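Local structure of ribulose bisphosphate carboxylase (Hyperthermus butylicus DSM 5456, 6HUN) at residues 171-176 and 399-404; 197-202 and 417-422; 290-295 and 323-328. The protein probably catalyses the magnesium-dependent addition of carbon dioxide and water to ribulose 1,5-bisphosphate, giving two molecules of 3-phosphoglycerate, in an archaeal pathway that degrades AMP. One frame throughout, in Å; residues are numbered along the deposited sequence.

Interaction 1: 171-176 and 399-404; sequences ILATVP and DIIMQV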
loop_
_atom_site.group_PDB
_atom_site.type_symbol
_atom_site.label_atom_id
_atom_site.label_comp_id
_atom_site.label_asym_id
_atom_site.label_seq_id
_atom_site.Cartn_x
_atom_site.Cartn_y
_atom_site.Cartn_z
ATOM N N ILE A 171 -23.774 -0.204 16.947
ATOM C CA ILE A 171 -23.301 1.136 17.252
ATOM C C ILE A 171 -23.446 2.000 16.002
ATOM O O ILE A 171 -23.248 1.529 14.882
ATOM C CB ILE A 171 -21.840 1.033 17.753
ATOM C CG1 ILE A 171 -21.825 0.309 19.113
ATOM C CG2 ILE A 171 -21.143 2.405 17.765
ATOM C CD1 ILE A 171 -20.412 0.056 19.611
ATOM N N LEU A 172 -23.726 3.290 16.186
ATOM C CA LEU A 172 -23.961 4.214 15.083
ATOM C C LEU A 172 -22.848 5.251 14.958
ATOM O O LEU A 172 -22.406 5.823 15.959
ATOM C CB LEU A 172 -25.291 4.929 15.274
ATOM C CG LEU A 172 -26.418 3.889 15.483
ATOM C CD1 LEU A 172 -27.659 4.553 16.060
ATOM C CD2 LEU A 172 -26.708 3.128 14.205
ATOM N N ALA A 173 -22.450 5.536 13.715
ATOM C CA ALA A 173 -21.420 6.532 13.413
ATOM C C ALA A 173 -21.880 7.444 12.279
ATOM O O ALA A 173 -22.654 7.026 11.417
ATOM C CB ALA A 173 -20.110 5.828 13.030
ATOM N N THR A 174 -21.422 8.700 12.288
ATOM C CA THR A 174 -21.723 9.664 11.222
ATOM C C THR A 174 -20.485 10.475 10.875
ATOM O O THR A 174 -19.855 11.026 11.775
ATOM C CB THR A 174 -22.821 10.647 11.627
ATOM O OG1 THR A 174 -24.048 9.936 11.747
ATOM C CG2 THR A 174 -22.996 11.756 10.561
ATOM N N VAL A 175 -20.187 10.581 9.584
ATOM C CA VAL A 175 -19.262 11.570 9.022
ATOM C C VAL A 175 -20.013 12.843 8.624
ATOM O O VAL A 175 -21.020 12.783 7.898
ATOM C CB VAL A 175 -18.523 10.995 7.808
ATOM C CG1 VAL A 175 -17.493 12.008 7.245
ATOM C CG2 VAL A 175 -17.887 9.671 8.163
ATOM N N PRO A 176 -19.558 14.013 9.077
ATOM C CA PRO A 176 -20.165 15.279 8.652
ATOM C C PRO A 176 -20.257 15.421 7.140
ATOM O O PRO A 176 -19.509 14.821 6.371
ATOM C CB PRO A 176 -19.221 16.335 9.238
ATOM C CG PRO A 176 -18.613 15.672 10.428
ATOM C CD PRO A 176 -18.513 14.206 10.098
ATOM N N ASP A 399 -23.858 -7.146 15.872
ATOM C CA ASP A 399 -22.494 -6.722 16.199
ATOM C C ASP A 399 -21.846 -6.055 14.983
ATOM O O ASP A 399 -20.949 -6.600 14.317
ATOM C CB ASP A 399 -21.669 -7.901 16.713
ATOM C CG ASP A 399 -21.931 -8.207 18.176
ATOM O OD1 ASP A 399 -22.527 -7.356 18.884
ATOM O OD2 ASP A 399 -21.534 -9.305 18.618
ATOM N N ILE A 400 -22.314 -4.823 14.705
ATOM C CA ILE A 400 -21.833 -4.007 13.597
ATOM C C ILE A 400 -21.813 -2.559 14.042
ATOM O O ILE A 400 -22.539 -2.151 14.948
ATOM C CB ILE A 400 -22.725 -4.111 12.321
ATOM C CG1 ILE A 400 -24.146 -3.610 12.629
ATOM C CG2 ILE A 400 -22.779 -5.530 11.843
ATOM C CD1 ILE A 400 -25.107 -3.722 11.426
ATOM N N ILE A 401 -21.051 -1.759 13.308
ATOM C CA ILE A 401 -21.157 -0.312 13.343
ATOM C C ILE A 401 -21.822 0.116 12.040
ATOM O O ILE A 401 -21.393 -0.288 10.958
ATOM C CB ILE A 401 -19.777 0.340 13.511
ATOM C CG1 ILE A 401 -19.134 -0.129 14.814
ATOM C CG2 ILE A 401 -19.939 1.870 13.426
ATOM C CD1 ILE A 401 -17.594 0.157 14.806
ATOM N N MET A 402 -22.941 0.858 12.127
ATOM C CA MET A 402 -23.546 1.409 10.929
ATOM C C MET A 402 -23.181 2.865 10.762
ATOM O O MET A 402 -23.334 3.670 11.682
ATOM C CB MET A 402 -25.075 1.258 10.986
ATOM C CG MET A 402 -25.448 0.022 11.723
ATOM S SD MET A 402 -27.271 -0.400 11.563
ATOM C CE MET A 402 -27.242 -0.836 9.867
ATOM N N GLN A 403 -22.704 3.207 9.583
ATOM C CA GLN A 403 -22.465 4.597 9.279
ATOM C C GLN A 403 -23.706 5.162 8.617
ATOM O O GLN A 403 -24.151 4.663 7.577
ATOM C CB GLN A 403 -21.220 4.702 8.402
ATOM C CG GLN A 403 -20.691 6.056 8.269
ATOM C CD GLN A 403 -19.427 6.011 7.448
ATOM O OE1 GLN A 403 -18.539 5.244 7.762
ATOM N NE2 GLN A 403 -19.375 6.776 6.352
ATOM N N VAL A 404 -24.297 6.173 9.233
ATOM C CA VAL A 404 -25.643 6.546 8.826
ATOM C C VAL A 404 -25.687 8.036 8.573
ATOM O O VAL A 404 -26.655 8.712 8.963
ATOM C CB VAL A 404 -26.731 6.146 9.859
ATOM C CG1 VAL A 404 -26.937 4.652 9.893
ATOM C CG2 VAL A 404 -26.430 6.694 11.284
#
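Ile171 and Ala173 exchange main-chain hydrogen bonds with residues 400-404, joining the first strand of the catalytic TIM barrel, 171-174, to the last, 401-403, in parallel register and so closing the barrel. Four bonds make the seam. Ile171 N gives to Ile400 O at 3.1 Å, and Ile171 O takes Met402 N at 2.9 Å. Ala173 repeats the pattern, its N reaching Met402 O at 2.9 Å while its O accepts from Val404 N, also at 2.9 Å. Leu172, between them, turns its amide and carbonyl to the other neighbour, where the side chain and backbone of Asp200 and the backbone of Leu201 answer them. Backbone CA-H groups of Ile401 and Gln403 lean on the Ile171 and Ala173 oxygens as well.

The side chains alternate. Ile171, Ala173, Ile401 and Gln403 share the barrel interior, where Ala173 CB meets Ile401 CG2 at 4.0 Å. On the outer face Leu172 and Met402 lie alongside each other, CD2 of Leu172 4.1 Å from CB of Met402, beneath helices 389-396 and 415-431. Gln403 carries the polar end of the contact. With CG anti to its backbone N (chi1 -167°) and the chain extended beyond, its amide passes obliquely across Val175, NE2 lying 3.7 Å from Val175 CG2, while OE1 accepts from Lys203 NZ. Lys203, unmodified here, is the predicted carbamate ligand of the magnesium ion, and the nearest atom of the Gln403 side chain is about 4 Å from a bound calcium ion.

Val404 sits at the N-cap of helix 405-409. Gln403 and Val404 belong to the predicted substrate site, so the bonds that satisfy the buried backbone probably also set where the chain leaves the strand to line that site.

Interaction 2: 197-202 and 417-422; sequences GGIDLV and AGARAV
Ala419 puts its methyl group against the peptide of Gly197, a contact in the outer, helical layer of the TIM barrel: helix 415-431 against the turn that leads from helix 184-196 into strand 201-203. The methyl carbon CB of Ala419 stands 3.4 Å from Gly197 C, and the CA atoms of Gly197 and Ala419 are only 4.9 Å apart. Gly197 O comes within 3.2 Å of Arg420 N, but the angle is too poor for a hydrogen bond, and van der Waals contact does the joining. There is little room for a side chain: a CB built on Gly197 would sit 3.1 Å from Ala419 CB, a tight fit.

Ile199 supplies the other half of the first shell. Its CG1 is anti to the carbonyl carbon and beside the backbone N (chi1 -64°), which sends that branch to the helix, where Ile199 CG1 touches Ala419 CB at 3.6 Å and CD1 follows at 3.9 Å. The same side chain also packs on Leu172 and Thr174 of the first barrel strand and on Val408 of helix 405-409, so it lies between the strand and the helices, touching both.

Further out, the turn is shaped by a Schellman motif. Gly198 leaves the helix with positive phi (130°), where a side chain would jam against the carbonyl oxygen of Gly197. Polar groups then hold the surroundings: Arg423 NH1 bonds to Gly198 O, and Lys238 NZ to Ile199 O. Arg420 keeps its aliphatic part beside Gly197, CB lying 3.9 Å from Gly197 O, while its bent chain carries NE to a salt bridge with Glu444 OE2 on helix 443-452.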
loop_
_atom_site.group_PDB
_atom_site.type_symbol
_atom_site.label_atom_id
_atom_site.label_comp_id
_atom_site.label_asym_id
_atom_site.label_seq_id
_atom_site.Cartn_x
_atom_site.Cartn_y
_atom_site.Cartn_z
ATOM N N GLY A 197 -28.398 14.014 19.341
ATOM C CA GLY A 197 -29.606 13.280 19.038
ATOM C C GLY A 197 -29.522 11.769 19.096
ATOM O O GLY A 197 -30.523 11.111 18.816
ATOM N N GLY A 198 -28.377 11.172 19.427
ATOM C CA GLY A 198 -28.342 9.721 19.539
ATOM C C GLY A 198 -27.224 8.995 18.786
ATOM O O GLY A 198 -27.075 7.776 18.915
ATOM N N ILE A 199 -26.458 9.692 17.966
ATOM C CA ILE A 199 -25.339 8.993 17.322
ATOM C C ILE A 199 -24.234 8.813 18.365
ATOM O O ILE A 199 -24.111 9.607 19.308
ATOM C CB ILE A 199 -24.873 9.732 16.055
ATOM C CG1 ILE A 199 -25.981 9.732 15.009
ATOM C CG2 ILE A 199 -23.560 9.107 15.458
ATOM C CD1 ILE A 199 -26.719 8.435 14.889
ATOM N N ASP A 200 -23.515 7.691 18.275
ATOM C CA ASP A 200 -22.545 7.288 19.292
ATOM C C ASP A 200 -21.150 7.801 18.961
ATOM O O ASP A 200 -20.414 8.173 19.875
ATOM C CB ASP A 200 -22.498 5.762 19.424
ATOM C CG ASP A 200 -23.888 5.149 19.581
ATOM O OD1 ASP A 200 -24.601 5.479 20.591
ATOM O OD2 ASP A 200 -24.253 4.356 18.682
ATOM N N LEU A 201 -20.809 7.844 17.685
ATOM C CA LEU A 201 -19.450 8.176 17.230
ATOM C C LEU A 201 -19.533 9.202 16.120
ATOM O O LEU A 201 -20.310 9.035 15.171
ATOM C CB LEU A 201 -18.691 6.950 16.735
ATOM C CG LEU A 201 -18.497 5.825 17.736
ATOM C CD1 LEU A 201 -18.105 4.597 16.955
ATOM C CD2 LEU A 201 -17.396 6.163 18.735
ATOM N N VAL A 202 -18.747 10.284 16.239
ATOM C CA VAL A 202 -18.561 11.192 15.120
ATOM C C VAL A 202 -17.248 10.793 14.449
ATOM O O VAL A 202 -16.297 10.395 15.119
ATOM C CB VAL A 202 -18.580 12.669 15.578
ATOM C CG1 VAL A 202 -17.707 12.859 16.766
ATOM C CG2 VAL A 202 -18.167 13.605 14.434
ATOM N N ALA A 417 -33.010 15.431 15.277
ATOM C CA ALA A 417 -34.128 14.553 14.939
ATOM C C ALA A 417 -33.691 13.412 14.025
ATOM O O ALA A 417 -34.167 12.281 14.165
ATOM C CB ALA A 417 -35.253 15.364 14.295
ATOM N N GLY A 418 -32.773 13.683 13.091
ATOM C CA GLY A 418 -32.261 12.614 12.239
ATOM C C GLY A 418 -31.574 11.499 13.010
ATOM O O GLY A 418 -31.782 10.320 12.727
ATOM N N ALA A 419 -30.727 11.849 13.978
ATOM C CA ALA A 419 -30.124 10.809 14.808
ATOM C C ALA A 419 -31.193 10.082 15.629
ATOM O O ALA A 419 -31.114 8.864 15.839
ATOM C CB ALA A 419 -29.058 11.415 15.707
ATOM N N ARG A 420 -32.227 10.802 16.067
ATOM C CA ARG A 420 -33.271 10.121 16.826
ATOM C C ARG A 420 -34.035 9.140 15.943
ATOM O O ARG A 420 -34.362 8.026 16.378
ATOM C CB ARG A 420 -34.223 11.128 17.473
ATOM C CG ARG A 420 -34.573 10.720 18.879
ATOM C CD ARG A 420 -34.754 11.941 19.751
ATOM N NE ARG A 420 -35.498 12.981 19.037
ATOM C CZ ARG A 420 -35.010 14.191 18.780
ATOM N NH1 ARG A 420 -33.791 14.518 19.209
ATOM N NH2 ARG A 420 -35.747 15.073 18.110
ATOM N N ALA A 421 -34.299 9.517 14.689
ATOM C CA ALA A 421 -34.982 8.597 13.790
ATOM C C ALA A 421 -34.191 7.309 13.613
ATOM O O ALA A 421 -34.744 6.207 13.728
ATOM C CB ALA A 421 -35.258 9.276 12.448
ATOM N N VAL A 422 -32.875 7.419 13.353
ATOM C CA VAL A 422 -32.052 6.219 13.228
ATOM C C VAL A 422 -32.130 5.363 14.489
ATOM O O VAL A 422 -32.255 4.136 14.404
ATOM C CB VAL A 422 -30.588 6.605 12.917
ATOM C CG1 VAL A 422 -29.659 5.421 13.155
ATOM C CG2 VAL A 422 -30.470 7.051 11.508
#

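Interaction 3: 290-295 and 323-328; sequences LAIHGH and GVDHVH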
loop_
_atom_site.group_PDB
_atom_site.type_symbol
_atom_site.label_atom_id
_atom_site.label_comp_id
_atom_site.label_asym_id
_atom_site.label_seq_id
_atom_site.Cartn_x
_atom_site.Cartn_y
_atom_site.Cartn_z
ATOM N N LEU A 290 -6.416 2.621 23.786
ATOM C CA LEU A 290 -7.295 3.128 22.743
ATOM C C LEU A 290 -7.789 1.978 21.853
ATOM O O LEU A 290 -7.201 0.895 21.806
ATOM C CB LEU A 290 -6.567 4.190 21.835
ATOM C CG LEU A 290 -5.886 5.402 22.515
ATOM C CD1 LEU A 290 -5.058 6.256 21.577
ATOM C CD2 LEU A 290 -6.962 6.227 23.276
ATOM N N ALA A 291 -8.896 2.216 21.155
ATOM C CA ALA A 291 -9.356 1.379 20.055
ATOM C C ALA A 291 -8.989 2.067 18.739
ATOM O O ALA A 291 -8.870 3.298 18.669
ATOM C CB ALA A 291 -10.893 1.165 20.140
ATOM N N ILE A 292 -8.889 1.268 17.651
ATOM C CA ILE A 292 -8.475 1.750 16.340
ATOM C C ILE A 292 -9.539 1.451 15.311
ATOM O O ILE A 292 -9.893 0.280 15.116
ATOM C CB ILE A 292 -7.182 1.084 15.852
ATOM C CG1 ILE A 292 -6.049 1.361 16.886
ATOM C CG2 ILE A 292 -6.858 1.533 14.332
ATOM C CD1 ILE A 292 -4.784 0.695 16.481
ATOM N N HIS A 293 -9.966 2.486 14.601
ATOM C CA HIS A 293 -10.811 2.324 13.434
ATOM C C HIS A 293 -9.898 2.278 12.204
ATOM O O HIS A 293 -9.237 3.272 11.885
ATOM C CB HIS A 293 -11.788 3.483 13.333
ATOM C CG HIS A 293 -12.774 3.342 12.211
ATOM N ND1 HIS A 293 -14.113 3.096 12.431
ATOM C CD2 HIS A 293 -12.617 3.413 10.870
ATOM C CE1 HIS A 293 -14.742 3.054 11.268
ATOM N NE2 HIS A 293 -13.853 3.210 10.300
ATOM N N GLY A 294 -9.873 1.147 11.496
ATOM C CA GLY A 294 -9.078 1.098 10.269
ATOM C C GLY A 294 -9.854 1.485 9.015
ATOM O O GLY A 294 -10.913 0.889 8.713
ATOM N N HIS A 295 -9.421 2.537 8.309
ATOM C CA HIS A 295 -10.114 2.967 7.106
ATOM C C HIS A 295 -9.380 2.322 5.935
ATOM O O HIS A 295 -8.174 2.419 5.850
ATOM C CB HIS A 295 -10.084 4.492 6.978
ATOM C CG HIS A 295 -11.020 4.997 5.945
ATOM N ND1 HIS A 295 -10.775 4.829 4.593
ATOM C CD2 HIS A 295 -12.278 5.521 6.046
ATOM C CE1 HIS A 295 -11.808 5.304 3.905
ATOM N NE2 HIS A 295 -12.727 5.741 4.760
ATOM N N GLY A 323 -4.316 -5.345 14.034
ATOM C CA GLY A 323 -4.911 -4.843 15.254
ATOM C C GLY A 323 -5.917 -3.730 15.110
ATOM O O GLY A 323 -6.137 -3.028 16.106
ATOM N N VAL A 324 -6.664 -3.622 13.970
ATOM C CA VAL A 324 -7.831 -2.724 13.994
ATOM C C VAL A 324 -8.902 -3.309 14.905
ATOM O O VAL A 324 -9.007 -4.533 15.095
ATOM C CB VAL A 324 -8.377 -2.451 12.575
ATOM C CG1 VAL A 324 -7.189 -1.990 11.617
ATOM C CG2 VAL A 324 -9.043 -3.650 12.034
ATOM N N ASP A 325 -9.696 -2.420 15.508
ATOM C CA ASP A 325 -10.887 -2.858 16.231
ATOM C C ASP A 325 -12.144 -2.758 15.390
ATOM O O ASP A 325 -13.171 -3.378 15.739
ATOM C CB ASP A 325 -11.102 -2.019 17.469
ATOM C CG ASP A 325 -9.951 -2.169 18.456
ATOM O OD1 ASP A 325 -9.882 -3.228 19.085
ATOM O OD2 ASP A 325 -9.093 -1.273 18.487
ATOM N N HIS A 326 -12.108 -1.970 14.304
ATOM C CA HIS A 326 -13.245 -1.833 13.412
ATOM C C HIS A 326 -12.729 -1.832 11.973
ATOM O O HIS A 326 -11.677 -1.268 11.691
ATOM C CB HIS A 326 -14.037 -0.517 13.516
ATOM C CG HIS A 326 -14.220 0.062 14.877
ATOM N ND1 HIS A 326 -14.419 1.417 15.049
ATOM C CD2 HIS A 326 -14.340 -0.498 16.102
ATOM C CE1 HIS A 326 -14.659 1.668 16.332
ATOM N NE2 HIS A 326 -14.607 0.524 16.992
ATOM N N VAL A 327 -13.500 -2.394 11.042
ATOM C CA VAL A 327 -13.024 -2.329 9.635
ATOM C C VAL A 327 -14.228 -2.441 8.702
ATOM O O VAL A 327 -15.209 -3.138 8.988
ATOM C CB VAL A 327 -11.962 -3.416 9.322
ATOM C CG1 VAL A 327 -12.600 -4.765 9.130
ATOM C CG2 VAL A 327 -11.205 -3.056 7.953
ATOM N N HIS A 328 -14.172 -1.729 7.593
ATOM C CA HIS A 328 -15.313 -1.727 6.684
ATOM C C HIS A 328 -15.242 -2.995 5.826
ATOM O O HIS A 328 -14.180 -3.316 5.282
ATOM C CB HIS A 328 -15.242 -0.466 5.814
ATOM C CG HIS A 328 -16.510 -0.118 5.121
ATOM N ND1 HIS A 328 -17.083 -0.924 4.166
ATOM C CD2 HIS A 328 -17.311 0.968 5.230
ATOM C CE1 HIS A 328 -18.198 -0.365 3.722
ATOM N NE2 HIS A 328 -18.356 0.789 4.347
HETATM O O HOH W 1 -12.181 0.006 6.805
#
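Strands 291-295 and 326-328, fifth and sixth of the TIM barrel, run parallel, their short axes 13° apart in direction and 5.0 Å apart at closest approach, with His293 opposite His326. Gly294 N gives to His326 O at 3.0 Å. Before the pairing proper, Ile292 is gripped on both polar atoms. Its O takes Asp325 N at 2.7 Å and a longer, bent bond from His326 N, while its N gives to Asp325 OD2 at 2.7 Å, the oxygen accepting on its anti lone pair. The other oxygen, OD1, accepts from the backbone amides of Lys155 and Gly156. An alanine in place of Asp325 would probably leave the buried Ile292 amide and those two amides without their acceptor.

The imidazoles of His293 and His326 stand nearly perpendicular, planes at 88°, and meet rim to rim: His293 ND1 reaches the edge of the His326 ring in its plane, 3.1 Å from His326 ND1, to share a hydrogen bond. Farther along, a water bridges Gly294 O and His328 N.

The nearest atom of the His293 side chain is about 3 Å from the bound calcium ion, so the bond between the two ND1 atoms is likely to restrain how that ring turns beside the metal.

All three contacts are buried within the TIM barrel domain, but at different depths. Interactions 1 and 3 are pairings of barrel strands, one where the first and last strands meet, the other between the fifth and sixth; they touch inside the barrel, Ile401 CD1 packing on His326 CG at 3.4 Å. Interaction 2 lies farther from the chain's centre, where a turn meets an outer helix by apolar contact. It adjoins interaction 1 through Leu172, whose CD1 packs on Val422 CG1 at 3.6 Å. Backbone bonds dominate interaction 1, whereas interaction 3 adds a carboxylate, a histidine pair and a water. The two strand pairings come near the metal; the turn contact does not.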